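Local coordinates for protein adenine phosphoribosyltransferase (Leishmania donovani, PDB 1QB7) that probably catalyses the transfer of a phosphoribosyl group from 5-phospho-alpha-D-ribose 1-diphosphate to adenine, giving AMP and diphosphate in purine salvage, at residues D104-A107 / G108-R112. Residues are numbered along the deposited sequence; the frame is centred on the assembly and turned at random.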
ATOM      1  N   ASP A 104       9.816  -9.407  -8.423  1.00 18.70           N
ATOM      2  CA  ASP A 104      10.131  -8.269  -9.284  1.00 21.38           C
ATOM      3  C   ASP A 104       9.723  -6.895  -8.743  1.00 20.38           C
ATOM      4  O   ASP A 104       9.819  -5.887  -9.454  1.00 20.08           O
ATOM      5  CB  ASP A 104       9.586  -8.488 -10.704  1.00 25.21           C
ATOM      6  CG  ASP A 104       8.062  -8.534 -10.765  1.00 28.85           C
ATOM      7  OD1 ASP A 104       7.384  -8.362  -9.728  1.00 27.27           O
ATOM      8  OD2 ASP A 104       7.536  -8.736 -11.881  1.00 33.64           O
ATOM      9  N   LYS A 105       9.275  -6.864  -7.489  1.00 19.12           N
ATOM     10  CA  LYS A 105       8.875  -5.623  -6.826  1.00 18.89           C
ATOM     11  C   LYS A 105       9.661  -5.397  -5.534  1.00 17.99           C
ATOM     12  O   LYS A 105       9.675  -4.285  -5.007  1.00 19.62           O
ATOM     13  CB  LYS A 105       7.375  -5.630  -6.500  1.00 18.57           C
ATOM     14  CG  LYS A 105       6.458  -5.577  -7.701  1.00 18.76           C
ATOM     15  CD  LYS A 105       6.682  -4.314  -8.506  1.00 25.01           C
ATOM     16  CE  LYS A 105       5.894  -4.349  -9.807  1.00 28.21           C
ATOM     17  NZ  LYS A 105       4.436  -4.514  -9.548  1.00 32.68           N
ATOM     18  N   ASN A 106      10.320  -6.446  -5.038  1.00 17.63           N
ATOM     19  CA  ASN A 106      11.088  -6.386  -3.790  1.00 18.64           C
ATOM     20  C   ASN A 106      12.609  -6.239  -3.960  1.00 19.60           C
ATOM     21  O   ASN A 106      13.195  -6.795  -4.893  1.00 20.20           O
ATOM     22  CB  ASN A 106      10.785  -7.625  -2.930  1.00 19.34           C
ATOM     23  CG  ASN A 106       9.866  -7.323  -1.759  1.00 21.10           C
ATOM     24  OD1 ASN A 106       9.541  -6.166  -1.495  1.00 21.71           O
ATOM     25  ND2 ASN A 106       9.451  -8.366  -1.042  1.00 18.69           N
ATOM     26  N   ALA A 107      13.240  -5.535  -3.015  1.00 19.13           N
ATOM     27  CA  ALA A 107      14.688  -5.301  -3.022  1.00 17.78           C
ATOM     28  C   ALA A 107      15.457  -6.158  -2.000  1.00 17.49           C
ATOM     29  O   ALA A 107      14.898  -6.592  -0.986  1.00 17.71           O
ATOM     30  CB  ALA A 107      14.978  -3.815  -2.788  1.00 17.89           C
ATOM     31  N   GLY A 108      16.745  -6.376  -2.277  1.00 16.12           N
ATOM     32  CA  GLY A 108      17.609  -7.167  -1.412  1.00 17.03           C
ATOM     33  C   GLY A 108      17.576  -8.661  -1.708  1.00 19.35           C
ATOM     34  O   GLY A 108      17.037  -9.086  -2.736  1.00 19.79           O
ATOM     35  N   LEU A 109      18.231  -9.453  -0.862  1.00 18.49           N
ATOM     36  CA  LEU A 109      18.199 -10.900  -1.024  1.00 18.40           C
ATOM     37  C   LEU A 109      16.805 -11.277  -0.559  1.00 18.30           C
ATOM     38  O   LEU A 109      16.379 -10.864   0.516  1.00 18.00           O
ATOM     39  CB  LEU A 109      19.225 -11.585  -0.127  1.00 20.11           C
ATOM     40  CG  LEU A 109      20.689 -11.353  -0.450  1.00 21.10           C
ATOM     41  CD1 LEU A 109      21.527 -12.204   0.486  1.00 22.61           C
ATOM     42  CD2 LEU A 109      20.954 -11.714  -1.898  1.00 21.89           C
ATOM     43  N   LEU A 110      16.095 -12.059  -1.359  1.00 18.26           N
ATOM     44  CA  LEU A 110      14.731 -12.432  -1.013  1.00 17.59           C
ATOM     45  C   LEU A 110      14.530 -13.905  -0.731  1.00 16.50           C
ATOM     46  O   LEU A 110      15.363 -14.741  -1.078  1.00 17.76           O
ATOM     47  CB  LEU A 110      13.785 -12.047  -2.151  1.00 16.57           C
ATOM     48  CG  LEU A 110      13.886 -10.675  -2.816  1.00 16.48           C
ATOM     49  CD1 LEU A 110      12.868 -10.620  -3.941  1.00 13.76           C
ATOM     50  CD2 LEU A 110      13.656  -9.556  -1.804  1.00 14.42           C
ATOM     51  N   ILE A 111      13.415 -14.199  -0.070  1.00 17.04           N
ATOM     52  CA  ILE A 111      12.998 -15.564   0.229  1.00 18.37           C
ATOM     53  C   ILE A 111      11.669 -15.669  -0.515  1.00 17.80           C
ATOM     54  O   ILE A 111      10.808 -14.811  -0.336  1.00 17.47           O
ATOM     55  CB  ILE A 111      12.704 -15.786   1.739  1.00 19.68           C
ATOM     56  CG1 ILE A 111      13.918 -15.407   2.591  1.00 19.14           C
ATOM     57  CG2 ILE A 111      12.302 -17.252   1.985  1.00 17.18           C
ATOM     58  CD1 ILE A 111      13.681 -15.531   4.084  1.00 18.33           C
ATOM     59  N   ARG A 112      11.508 -16.678  -1.371  1.00 17.02           N
ATOM     60  CA  ARG A 112      10.254 -16.839  -2.111  1.00 16.97           C
ATOM     61  C   ARG A 112       9.397 -17.975  -1.563  1.00 17.20           C
ATOM     62  O   ARG A 112       9.920 -18.971  -1.061  1.00 16.28           O
ATOM     63  CB  ARG A 112      10.511 -17.055  -3.606  1.00 17.16           C
ATOM     64  CG  ARG A 112      11.140 -18.392  -3.957  1.00 19.10           C
ATOM     65  CD  ARG A 112      11.108 -18.633  -5.460  1.00 20.45           C
ATOM     66  NE  ARG A 112      11.662 -19.936  -5.823  1.00 23.70           N
ATOM     67  CZ  ARG A 112      12.923 -20.135  -6.183  1.00 24.85           C
ATOM     68  NH1 ARG A 112      13.769 -19.112  -6.242  1.00 29.61           N
ATOM     69  NH2 ARG A 112      13.341 -21.355  -6.492  1.00 25.24           N
TER
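Asn-106 and Leu-110 meet across a bend of the backbone, extended at Ala-107 and turned at Gly-108, where phi is positive (87°) and no hydrogen bond joins the two arms. In this type I phosphoribosyltransferase domain the bend ends the loop that follows strand 97-100 and enters strand 110-112, which pairs antiparallel with strand 129-131 and parallel with a strand of the second subunit, so that the sheet continues across the dimer interface. Glycine suits the corner because a side chain there would run into the carbonyl O of Ala-107. Leu-110 points back into the bend: with CG anti to its carbonyl carbon (chi1 -46°), both methyls reach the beta carbon of Asn-106, CD2 at 3.6 Å and CD1 at 3.8 Å from CB. The asparagine thus gives its aliphatic part to the leucine, while its amide ND2 is hydrogen-bonded to Thr-129 OG1, which suits a polar group in a buried place. The second subunit covers the bend: Arg-223 of that chain hydrogen-bonds the backbone O of Asn-106 through NH1, and Asp-43 of the same second subunit packs on Ala-107, where a small methyl fits. Leu-110 CD2 also lies 3.3 Å from Ala-107 O.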